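RickCE (Rickettsia bellii, PDB 5HAM) acts as a bacterial effector protease of the CE clan, probably a deubiquitinase that cleaves ubiquitin through the catalytic domain contained in this fragment. Local coordinates at residues A[8-14]-A[144-148]; A[213-217]-A[242-246]; A[166-170]-A[202-208]; A[31-37]-A[138-144]. Numbering follows the deposited sequence.

Interaction 1 of 4, residues A[8-14]-A[144-148]; sequences WYTENEI and YGHWT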
# COMPACT_ATOMS: atom_id res chain seq x y z
N TRP A 8 -2.04 7.55 11.57
CA TRP A 8 -1.68 6.86 10.33
C TRP A 8 -1.36 7.84 9.22
O TRP A 8 -2.18 8.69 8.89
CB TRP A 8 -2.75 5.87 9.88
CG TRP A 8 -2.98 4.76 10.87
CD1 TRP A 8 -2.85 4.83 12.23
CD2 TRP A 8 -3.38 3.41 10.57
NE1 TRP A 8 -3.14 3.62 12.80
CE2 TRP A 8 -3.47 2.72 11.81
CE3 TRP A 8 -3.68 2.72 9.39
CZ2 TRP A 8 -3.84 1.38 11.89
CZ3 TRP A 8 -4.04 1.39 9.47
CH2 TRP A 8 -4.12 0.73 10.72
N TYR A 9 -0.17 7.72 8.65
CA TYR A 9 0.25 8.56 7.53
C TYR A 9 -0.58 8.25 6.31
O TYR A 9 -0.95 7.10 6.07
CB TYR A 9 1.71 8.30 7.15
CG TYR A 9 2.76 8.91 8.04
CD1 TYR A 9 2.51 9.19 9.36
CD2 TYR A 9 4.02 9.18 7.54
CE1 TYR A 9 3.49 9.74 10.17
CE2 TYR A 9 5.01 9.74 8.33
CZ TYR A 9 4.74 10.01 9.65
OH TYR A 9 5.72 10.55 10.45
N THR A 10 -0.85 9.27 5.51
CA THR A 10 -1.42 9.03 4.20
C THR A 10 -0.32 9.23 3.16
O THR A 10 0.76 9.71 3.49
CB THR A 10 -2.53 10.02 3.92
OG1 THR A 10 -1.95 11.30 3.65
CG2 THR A 10 -3.41 10.14 5.15
N GLU A 11 -0.62 8.86 1.92
CA GLU A 11 0.34 8.99 0.82
C GLU A 11 0.85 10.42 0.69
O GLU A 11 1.98 10.66 0.27
CB GLU A 11 -0.31 8.54 -0.49
CG GLU A 11 0.62 8.52 -1.67
CD GLU A 11 -0.08 8.10 -2.95
OE1 GLU A 11 -1.25 7.63 -2.87
OE2 GLU A 11 0.53 8.24 -4.04
N ASN A 12 -0.00 11.37 1.06
CA ASN A 12 0.29 12.77 0.91
C ASN A 12 1.49 13.17 1.75
O ASN A 12 2.40 13.83 1.27
CB ASN A 12 -0.94 13.60 1.26
CG ASN A 12 -0.81 15.02 0.84
OD1 ASN A 12 -0.98 15.94 1.64
ND2 ASN A 12 -0.48 15.23 -0.43
N GLU A 13 1.49 12.75 3.01
CA GLU A 13 2.61 13.05 3.90
C GLU A 13 3.86 12.31 3.48
O GLU A 13 4.95 12.87 3.48
CB GLU A 13 2.30 12.66 5.34
CG GLU A 13 1.42 13.64 6.05
CD GLU A 13 -0.04 13.29 5.95
OE1 GLU A 13 -0.38 12.24 5.34
OE2 GLU A 13 -0.85 14.06 6.50
N ILE A 14 3.70 11.04 3.16
CA ILE A 14 4.84 10.21 2.80
C ILE A 14 5.57 10.85 1.61
O ILE A 14 6.78 11.03 1.64
CB ILE A 14 4.39 8.78 2.49
CG1 ILE A 14 3.96 8.10 3.80
CG2 ILE A 14 5.49 7.99 1.82
CD1 ILE A 14 3.32 6.76 3.59
N TYR A 144 -4.65 -1.23 3.52
CA TYR A 144 -4.98 0.07 4.10
C TYR A 144 -4.00 0.50 5.20
O TYR A 144 -3.93 -0.10 6.28
CB TYR A 144 -6.44 0.12 4.60
CG TYR A 144 -6.83 1.52 5.04
CD1 TYR A 144 -7.34 2.45 4.13
CD2 TYR A 144 -6.65 1.94 6.35
CE1 TYR A 144 -7.66 3.73 4.52
CE2 TYR A 144 -6.98 3.21 6.75
CZ TYR A 144 -7.48 4.10 5.84
OH TYR A 144 -7.79 5.36 6.25
N GLY A 145 -3.21 1.53 4.91
CA GLY A 145 -2.27 2.08 5.86
C GLY A 145 -1.05 1.21 6.13
O GLY A 145 -0.18 1.58 6.92
N HIS A 146 -0.98 0.06 5.47
CA HIS A 146 0.17 -0.83 5.62
C HIS A 146 1.27 -0.36 4.69
O HIS A 146 1.50 -0.93 3.62
CB HIS A 146 -0.24 -2.29 5.32
CG HIS A 146 0.84 -3.29 5.59
ND1 HIS A 146 0.59 -4.63 5.76
CD2 HIS A 146 2.19 -3.15 5.71
CE1 HIS A 146 1.72 -5.28 5.97
NE2 HIS A 146 2.71 -4.40 5.95
N TRP A 147 1.94 0.70 5.10
CA TRP A 147 2.91 1.36 4.23
C TRP A 147 4.25 0.68 4.33
O TRP A 147 4.68 0.32 5.43
CB TRP A 147 3.06 2.84 4.58
CG TRP A 147 1.93 3.63 4.12
CD1 TRP A 147 0.97 4.19 4.89
CD2 TRP A 147 1.62 3.94 2.77
NE1 TRP A 147 0.06 4.85 4.10
CE2 TRP A 147 0.44 4.72 2.78
CE3 TRP A 147 2.23 3.66 1.54
CZ2 TRP A 147 -0.14 5.20 1.63
CZ3 TRP A 147 1.65 4.14 0.39
CH2 TRP A 147 0.47 4.90 0.45
N THR A 148 4.88 0.48 3.17
CA THR A 148 6.20 -0.11 3.04
C THR A 148 6.94 0.63 1.93
O THR A 148 6.37 1.51 1.28
CB THR A 148 6.12 -1.61 2.68
OG1 THR A 148 5.59 -1.78 1.37
CG2 THR A 148 5.23 -2.35 3.64
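Tyr144 meets residues 8-14 with both its carbonyl and its ring. Tyr144 O lies at the edge of the Trp8 indole, 3.5 Å from Trp8 CZ3, and Tyr144 CD2 comes within 4.1 Å of the same Trp8 CZ3. At Gly145 the chain turns with a positive phi, and Gly145 CA sits 3.9 Å from Trp8 CE3. A CB on Gly145 would clash with Trp8 CE3, at 2.3 Å, so the close approach of Trp8 depends on the bare backbone. His146 is the centre of an inverse gamma turn; its CA-to-CB bond points away from residues 8-14, and its NE2 is hydrogen-bonded to Asp167 OD2. This is consistent with the His-Asp pair of a CE-clan cysteine protease, with Cys211 as the likely nucleophile. Trp147 opens strand 147-155 and has the largest area covered by residues 8-14. Trp147 NE1 gives a weak hydrogen bond to Tyr9 O (3.2 Å), and Ile14 CD1 makes a CH-pi contact 3.4 Å from the centroid of the five-membered ring of Trp147. Glu11 and Ile14 lie in the first turn of helix 11-20, whose N-cap is Thr10; Thr10 and Glu13 form a capping box, with Thr10 N donating to Glu13 OE1 (3.0 Å) and Asn12 N to Thr10 OG1 (3.2 Å). After Trp147, the CA-to-CB bond of Thr148 points away from residues 8-14, and Thr148 OG1 bonds to Ile140 O.

Interaction 2 of 4, residues A[213-217]-A[242-246]; sequences VFTVD and LREHH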
# COMPACT_ATOMS: atom_id res chain seq x y z
N VAL A 213 5.83 6.29 9.20
CA VAL A 213 6.99 6.93 9.80
C VAL A 213 8.27 6.28 9.26
O VAL A 213 9.16 6.97 8.76
CB VAL A 213 6.97 6.84 11.35
CG1 VAL A 213 8.03 7.73 11.95
CG2 VAL A 213 5.60 7.24 11.89
N PHE A 214 8.33 4.95 9.34
CA PHE A 214 9.50 4.20 8.90
C PHE A 214 9.64 4.04 7.39
O PHE A 214 10.76 3.94 6.87
CB PHE A 214 9.55 2.83 9.59
CG PHE A 214 10.04 2.90 10.99
CD1 PHE A 214 11.41 2.91 11.26
CD2 PHE A 214 9.15 2.99 12.06
CE1 PHE A 214 11.88 2.98 12.54
CE2 PHE A 214 9.61 3.08 13.35
CZ PHE A 214 10.99 3.07 13.60
N THR A 215 8.51 3.98 6.69
CA THR A 215 8.53 4.01 5.23
C THR A 215 9.35 5.21 4.76
O THR A 215 10.19 5.09 3.88
CB THR A 215 7.10 4.12 4.67
OG1 THR A 215 6.45 2.85 4.79
CG2 THR A 215 7.13 4.53 3.19
N VAL A 216 9.11 6.36 5.38
CA VAL A 216 9.80 7.56 4.98
C VAL A 216 11.29 7.45 5.31
O VAL A 216 12.14 7.69 4.46
CB VAL A 216 9.20 8.81 5.67
CG1 VAL A 216 10.13 10.04 5.50
CG2 VAL A 216 7.76 9.08 5.16
N ASP A 217 11.58 7.07 6.54
CA ASP A 217 12.97 6.99 6.96
C ASP A 217 13.76 5.92 6.19
O ASP A 217 14.89 6.17 5.77
CB ASP A 217 13.06 6.76 8.46
CG ASP A 217 14.41 7.14 9.03
OD1 ASP A 217 14.64 8.35 9.25
OD2 ASP A 217 15.24 6.23 9.26
N LEU A 242 11.00 10.18 15.38
CA LEU A 242 10.95 10.30 13.94
C LEU A 242 9.70 11.08 13.55
O LEU A 242 9.75 11.98 12.71
CB LEU A 242 10.93 8.93 13.28
CG LEU A 242 12.24 8.16 13.12
CD1 LEU A 242 11.95 6.75 12.59
CD2 LEU A 242 13.16 8.92 12.16
N ARG A 243 8.59 10.75 14.20
CA ARG A 243 7.31 11.40 13.92
C ARG A 243 7.35 12.90 14.27
O ARG A 243 6.86 13.75 13.51
CB ARG A 243 6.17 10.69 14.68
CG ARG A 243 4.79 11.16 14.29
CD ARG A 243 3.73 10.58 15.19
NE ARG A 243 3.44 9.17 14.91
CZ ARG A 243 2.46 8.76 14.11
NH1 ARG A 243 2.25 7.47 13.92
NH2 ARG A 243 1.69 9.65 13.49
N GLU A 244 7.96 13.22 15.41
CA GLU A 244 8.13 14.61 15.82
C GLU A 244 8.95 15.31 14.78
O GLU A 244 8.56 16.35 14.26
CB GLU A 244 8.80 14.70 17.19
CG GLU A 244 7.89 14.30 18.35
CD GLU A 244 8.61 14.19 19.69
OE1 GLU A 244 9.75 14.69 19.82
OE2 GLU A 244 8.03 13.59 20.61
N HIS A 245 10.09 14.70 14.45
CA HIS A 245 10.98 15.22 13.43
C HIS A 245 10.25 15.45 12.12
O HIS A 245 10.38 16.51 11.50
CB HIS A 245 12.15 14.26 13.26
CG HIS A 245 13.17 14.71 12.24
ND1 HIS A 245 13.87 15.88 12.39
CD2 HIS A 245 13.58 14.14 11.10
CE1 HIS A 245 14.68 16.02 11.35
NE2 HIS A 245 14.54 14.98 10.56
N HIS A 246 9.46 14.46 11.69
CA HIS A 246 8.67 14.57 10.46
C HIS A 246 7.68 15.73 10.52
O HIS A 246 7.45 16.41 9.53
CB HIS A 246 7.87 13.30 10.21
CG HIS A 246 8.71 12.13 9.81
ND1 HIS A 246 8.20 10.86 9.72
CD2 HIS A 246 10.02 12.04 9.48
CE1 HIS A 246 9.16 10.02 9.35
NE2 HIS A 246 10.28 10.73 9.19
O HOH W 1 12.99 10.44 8.45
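This is a buried, steeply crossed helix-helix contact between helix 211-223 and the later helix 238-251; the two short axes pass 10.3 Å apart at 71°. Leu242 fits against the first helix along its whole side chain: Leu242 CB lies 3.4 Å from Val213 CG1, Leu242 CD1 rests over the face of the Phe214 ring in a CH-pi contact (4.0 Å to the centroid), and Leu242 CD2 reaches Asp217 OD1 at 3.3 Å. One turn on, the edge of the His246 ring meets the backbone, with His246 CE1 3.1 Å from Val213 O. The polar link is indirect, through a water 2.8 Å from both Asp217 OD1, to which it donates, and His246 NE2. Each of these side chains has a further partner: His246 ND1 bonds to Tyr9 OH and Asp217 OD2 makes a salt bridge with Lys221. Val213 CG2 packs over the face of the Arg243 guanidinium, which also makes a cation-pi contact with Tyr7. Helix 211-223 has helix 238-251 on one flank, while its Thr215 touches Trp147 and Val149, an arrangement consistent with the central helix of a papain-like cysteine protease that carries the likely nucleophile, Cys211, at its N-terminal end.

Interaction 3 of 4, residues A[166-170]-A[202-208]; sequences NDSLG and TKQQTDQ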
# COMPACT_ATOMS: atom_id res chain seq x y z
N ASN A 166 11.72 -2.73 2.32
CA ASN A 166 11.50 -3.06 3.72
C ASN A 166 10.10 -2.84 4.23
O ASN A 166 9.40 -1.93 3.79
CB ASN A 166 12.50 -2.38 4.64
CG ASN A 166 12.55 -3.05 6.00
OD1 ASN A 166 12.92 -4.22 6.11
ND2 ASN A 166 12.16 -2.32 7.04
N ASP A 167 9.69 -3.68 5.17
CA ASP A 167 8.40 -3.56 5.85
C ASP A 167 8.72 -3.40 7.33
O ASP A 167 9.23 -4.32 7.96
CB ASP A 167 7.54 -4.81 5.61
CG ASP A 167 6.11 -4.72 6.19
OD1 ASP A 167 5.81 -3.88 7.08
OD2 ASP A 167 5.25 -5.51 5.75
N SER A 168 8.41 -2.23 7.88
CA SER A 168 8.70 -1.94 9.29
C SER A 168 8.00 -2.87 10.29
O SER A 168 8.48 -3.08 11.40
CB SER A 168 8.42 -0.47 9.64
OG SER A 168 7.10 -0.06 9.30
N LEU A 169 6.86 -3.43 9.89
CA LEU A 169 6.13 -4.38 10.74
C LEU A 169 6.83 -5.74 10.85
O LEU A 169 6.42 -6.57 11.66
CB LEU A 169 4.71 -4.61 10.21
CG LEU A 169 3.70 -3.46 10.26
CD1 LEU A 169 2.48 -3.76 9.38
CD2 LEU A 169 3.27 -3.16 11.69
N GLY A 170 7.85 -5.96 10.03
CA GLY A 170 8.59 -7.22 10.06
C GLY A 170 8.06 -8.34 9.16
O GLY A 170 8.43 -9.49 9.34
N THR A 202 13.57 -6.06 7.99
CA THR A 202 13.97 -5.57 9.29
C THR A 202 12.75 -5.12 10.05
O THR A 202 12.17 -4.08 9.74
CB THR A 202 14.93 -4.40 9.16
OG1 THR A 202 16.02 -4.80 8.33
CG2 THR A 202 15.44 -3.97 10.53
N LYS A 203 12.35 -5.92 11.03
CA LYS A 203 11.23 -5.55 11.86
C LYS A 203 11.65 -4.32 12.63
O LYS A 203 12.71 -4.31 13.28
CB LYS A 203 10.87 -6.69 12.83
CG LYS A 203 9.77 -6.30 13.80
CD LYS A 203 9.69 -7.26 14.99
CE LYS A 203 8.35 -8.00 15.04
NZ LYS A 203 8.15 -8.77 16.32
N GLN A 204 10.84 -3.27 12.56
CA GLN A 204 11.18 -2.03 13.24
C GLN A 204 10.20 -1.69 14.34
O GLN A 204 10.59 -1.41 15.47
CB GLN A 204 11.34 -0.89 12.24
CG GLN A 204 12.59 -1.05 11.44
CD GLN A 204 12.64 -0.19 10.20
OE1 GLN A 204 11.63 0.00 9.52
NE2 GLN A 204 13.83 0.33 9.89
N GLN A 205 8.91 -1.73 14.02
CA GLN A 205 7.88 -1.48 15.02
C GLN A 205 6.61 -2.18 14.60
O GLN A 205 6.24 -2.14 13.43
CB GLN A 205 7.65 0.03 15.18
CG GLN A 205 6.62 0.37 16.25
CD GLN A 205 6.74 1.79 16.73
OE1 GLN A 205 7.80 2.41 16.62
NE2 GLN A 205 5.65 2.34 17.26
N THR A 206 5.93 -2.82 15.54
CA THR A 206 4.75 -3.60 15.18
C THR A 206 3.44 -2.83 15.24
O THR A 206 2.39 -3.39 15.02
CB THR A 206 4.62 -4.87 16.01
OG1 THR A 206 4.50 -4.52 17.40
CG2 THR A 206 5.84 -5.73 15.82
N ASP A 207 3.50 -1.53 15.53
CA ASP A 207 2.32 -0.70 15.40
C ASP A 207 2.12 -0.31 13.94
O ASP A 207 3.02 0.26 13.32
CB ASP A 207 2.44 0.57 16.25
CG ASP A 207 2.75 0.26 17.70
OD1 ASP A 207 3.14 -0.89 17.99
OD2 ASP A 207 2.61 1.17 18.54
N GLN A 208 0.94 -0.62 13.41
CA GLN A 208 0.64 -0.23 12.04
C GLN A 208 0.62 1.29 11.90
O GLN A 208 0.80 1.82 10.81
CB GLN A 208 -0.69 -0.85 11.56
CG GLN A 208 -0.97 -0.58 10.08
CD GLN A 208 -1.72 -1.71 9.41
OE1 GLN A 208 -1.80 -2.82 9.94
NE2 GLN A 208 -2.28 -1.43 8.23
O HOH W 2 5.66 0.08 11.65
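Two irregular loops of the protease domain meet here, and both probably belong to its active site. Residues 166-170 run from the end of strand 160-166 into a type I beta turn from Asp167 to Gly170, closed by Gly170 N to Asp167 O at 3.0 Å. An Asx turn overlaps it, with Leu169 N donating to Asp167 OD1 (3.0 Å). Asp167 OD2 bonds to His146 NE2, as expected of the acid in a CE-clan triad, and also to Asn171 ND2. Across the interface, the Asn166 amide serves the backbone of one residue twice: Asn166 OD1 accepts from Thr202 N at 2.7 Å, and Asn166 ND2 donates to Thr202 O at 3.2 Å. Ser168 O is likewise doubly used, accepting from Gln204 N (2.6 Å) and Gln205 N (3.0 Å). Gln204 OE1 bonds to Asn218 ND2 and Gln204 NE2 to Leu229 O. Gln205, whose backbone N is the second of the donors to Ser168 O, stands six residues before Cys211, consistent with the oxyanion-hole glutamine of CE-clan enzymes. Gly170 CA lies 3.6 Å from Lys203 CA, too tight for a side chain. Leu169 CD2 reaches Thr206 O at 3.5 Å. A single water ties the far end together, accepting from Ser168 OG at 2.8 Å and donating to Gln205 O at 2.9 Å and Asp207 O at 3.1 Å.

Interaction 4 of 4, residues A[31-37]-A[138-144]; sequences PAITFRN and IPIEMGY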
# COMPACT_ATOMS: atom_id res chain seq x y z
N PRO A 31 4.79 8.07 -7.24
CA PRO A 31 3.51 7.89 -6.56
C PRO A 31 3.39 6.47 -6.02
O PRO A 31 4.07 5.58 -6.51
CB PRO A 31 2.48 8.14 -7.67
CG PRO A 31 3.24 8.03 -8.95
CD PRO A 31 4.63 8.45 -8.65
N ALA A 32 2.55 6.27 -5.01
CA ALA A 32 2.45 4.95 -4.38
C ALA A 32 1.93 3.86 -5.29
O ALA A 32 0.98 4.05 -6.04
CB ALA A 32 1.57 5.03 -3.13
N ILE A 33 2.58 2.71 -5.21
CA ILE A 33 1.99 1.48 -5.69
C ILE A 33 1.05 0.98 -4.59
O ILE A 33 1.43 0.92 -3.43
CB ILE A 33 3.05 0.44 -5.96
CG1 ILE A 33 3.71 0.71 -7.32
CG2 ILE A 33 2.45 -0.98 -5.91
CD1 ILE A 33 4.96 -0.13 -7.56
N THR A 34 -0.18 0.64 -4.96
CA THR A 34 -1.17 0.21 -3.98
C THR A 34 -1.79 -1.13 -4.35
O THR A 34 -2.15 -1.39 -5.49
CB THR A 34 -2.30 1.26 -3.79
OG1 THR A 34 -3.05 1.38 -4.99
CG2 THR A 34 -1.72 2.63 -3.47
N PHE A 35 -1.89 -2.00 -3.36
CA PHE A 35 -2.53 -3.28 -3.56
C PHE A 35 -3.77 -3.35 -2.71
O PHE A 35 -3.81 -2.82 -1.59
CB PHE A 35 -1.62 -4.42 -3.11
CG PHE A 35 -0.36 -4.56 -3.90
CD1 PHE A 35 -0.39 -5.08 -5.18
CD2 PHE A 35 0.86 -4.21 -3.35
CE1 PHE A 35 0.77 -5.23 -5.91
CE2 PHE A 35 2.02 -4.36 -4.08
CZ PHE A 35 1.97 -4.87 -5.37
N ARG A 36 -4.79 -4.01 -3.23
CA ARG A 36 -5.92 -4.36 -2.41
C ARG A 36 -5.44 -5.49 -1.50
O ARG A 36 -4.47 -6.19 -1.84
CB ARG A 36 -7.08 -4.80 -3.29
CG ARG A 36 -7.66 -3.66 -4.15
CD ARG A 36 -8.02 -4.15 -5.55
NE ARG A 36 -8.41 -5.55 -5.50
CZ ARG A 36 -7.91 -6.52 -6.25
NH1 ARG A 36 -8.35 -7.75 -6.06
NH2 ARG A 36 -6.99 -6.28 -7.19
N ASN A 37 -6.06 -5.64 -0.34
CA ASN A 37 -5.76 -6.75 0.56
C ASN A 37 -6.78 -7.89 0.46
O ASN A 37 -6.53 -9.00 0.91
CB ASN A 37 -5.60 -6.28 2.01
CG ASN A 37 -6.50 -5.11 2.36
OD1 ASN A 37 -7.40 -4.75 1.60
ND2 ASN A 37 -6.27 -4.52 3.53
N ILE A 138 9.73 4.25 -4.21
CA ILE A 138 8.32 3.94 -4.40
C ILE A 138 7.66 3.50 -3.09
O ILE A 138 7.97 2.42 -2.57
CB ILE A 138 8.12 2.80 -5.42
CG1 ILE A 138 9.00 3.02 -6.67
CG2 ILE A 138 6.64 2.66 -5.78
CD1 ILE A 138 8.97 1.86 -7.67
N PRO A 139 6.77 4.33 -2.55
CA PRO A 139 5.98 3.93 -1.38
C PRO A 139 5.04 2.83 -1.81
O PRO A 139 4.45 2.97 -2.87
CB PRO A 139 5.19 5.20 -1.03
CG PRO A 139 5.88 6.31 -1.72
CD PRO A 139 6.50 5.72 -2.96
N ILE A 140 4.94 1.76 -1.04
CA ILE A 140 4.06 0.66 -1.38
C ILE A 140 3.07 0.37 -0.27
O ILE A 140 3.45 0.05 0.86
CB ILE A 140 4.85 -0.62 -1.74
CG1 ILE A 140 5.75 -0.34 -2.95
CG2 ILE A 140 3.89 -1.76 -2.04
CD1 ILE A 140 6.34 -1.55 -3.56
N GLU A 141 1.78 0.50 -0.59
CA GLU A 141 0.72 0.19 0.36
C GLU A 141 0.23 -1.24 0.15
O GLU A 141 -0.47 -1.52 -0.82
CB GLU A 141 -0.43 1.18 0.21
CG GLU A 141 -1.18 1.47 1.50
CD GLU A 141 -2.37 2.40 1.27
OE1 GLU A 141 -2.69 2.68 0.09
OE2 GLU A 141 -2.99 2.86 2.26
N MET A 142 0.60 -2.13 1.07
CA MET A 142 0.23 -3.55 1.01
C MET A 142 -1.18 -3.79 1.49
O MET A 142 -1.64 -4.93 1.53
CB MET A 142 1.17 -4.38 1.90
CG MET A 142 2.64 -4.26 1.57
SD MET A 142 3.05 -5.01 -0.00
CE MET A 142 2.58 -6.68 0.27
N GLY A 143 -1.86 -2.73 1.87
CA GLY A 143 -3.21 -2.82 2.39
C GLY A 143 -3.43 -1.49 3.07
O GLY A 143 -2.47 -0.71 3.18
N TYR A 144 -4.65 -1.23 3.52
CA TYR A 144 -4.98 0.07 4.10
C TYR A 144 -4.00 0.50 5.20
O TYR A 144 -3.93 -0.10 6.28
CB TYR A 144 -6.44 0.12 4.60
CG TYR A 144 -6.83 1.52 5.04
CD1 TYR A 144 -7.34 2.45 4.13
CD2 TYR A 144 -6.65 1.94 6.35
CE1 TYR A 144 -7.66 3.73 4.52
CE2 TYR A 144 -6.98 3.21 6.75
CZ TYR A 144 -7.48 4.10 5.84
OH TYR A 144 -7.79 5.36 6.25
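Three backbone hydrogen bonds join these strands in parallel register: Ile33 N to Pro139 O (3.0 Å), Glu141 N to Ile33 O (2.9 Å) and Phe35 N to Glu141 O (2.9 Å). Ile33 pairs with Ile140 and Thr34 with Glu141. The short contacts Ala32 CA to Pro139 O (3.2 Å) and Ile140 CA to Ile33 O (3.3 Å) add CA-H...O interactions to the ladder. Pro139, lacking an amide hydrogen, cannot donate to Pro31 O, so the ladder starts with Ile33 N to Pro139 O; Ala32 CB packs 4.2 Å from Pro139 CB. Strand 27-34 is the outermost on this side of the mixed five-stranded sheet, and strand 135-141 joins it to antiparallel strand 147-155. Ile33 and Ile140 share one face of the sheet. Ile33 CD1 touches Ile138 CG2 at 3.7 Å, and Phe35 CE2 meets Ile140 CG2 at 3.8 Å; helices 96-130 and 175-188 pack against these side chains. Past the last bridge, Met142 SD makes a Met-aromatic contact with Phe35, 5.2 Å from the ring centroid and oblique to it. Thr34 and Glu141 take the other face, but their polar ends bond outside the pair, to Gln113 and to Gly145 N. Main-chain bonds therefore set the register, while apolar side chains, chiefly Ile33, Ile138, Ile140 and Phe35, pack under helices 96-130 and 175-188.

In the fold
The likely active site falls where interactions 1 and 3 meet: His146 NE2 and Asp167 OD2 are 2.8 Å apart, although the two centres are 14 Å apart. Interaction 2 joins this region through helix 211-223, Phe214 CB lying 3.5 Å from Ser168 CB. Interaction 4 shares Tyr144 with interaction 1 and the same sheet, with Thr148 O 2.7 Å from Ile140 N. Interactions 2 and 4 do not touch, their nearest atoms about 5 Å apart, but interaction 1 touches both: Tyr9 OH lies 2.6 Å from His246 ND1 on one hand, and Glu11 OE2 bonds to Ala32 N at 3.0 Å on the other.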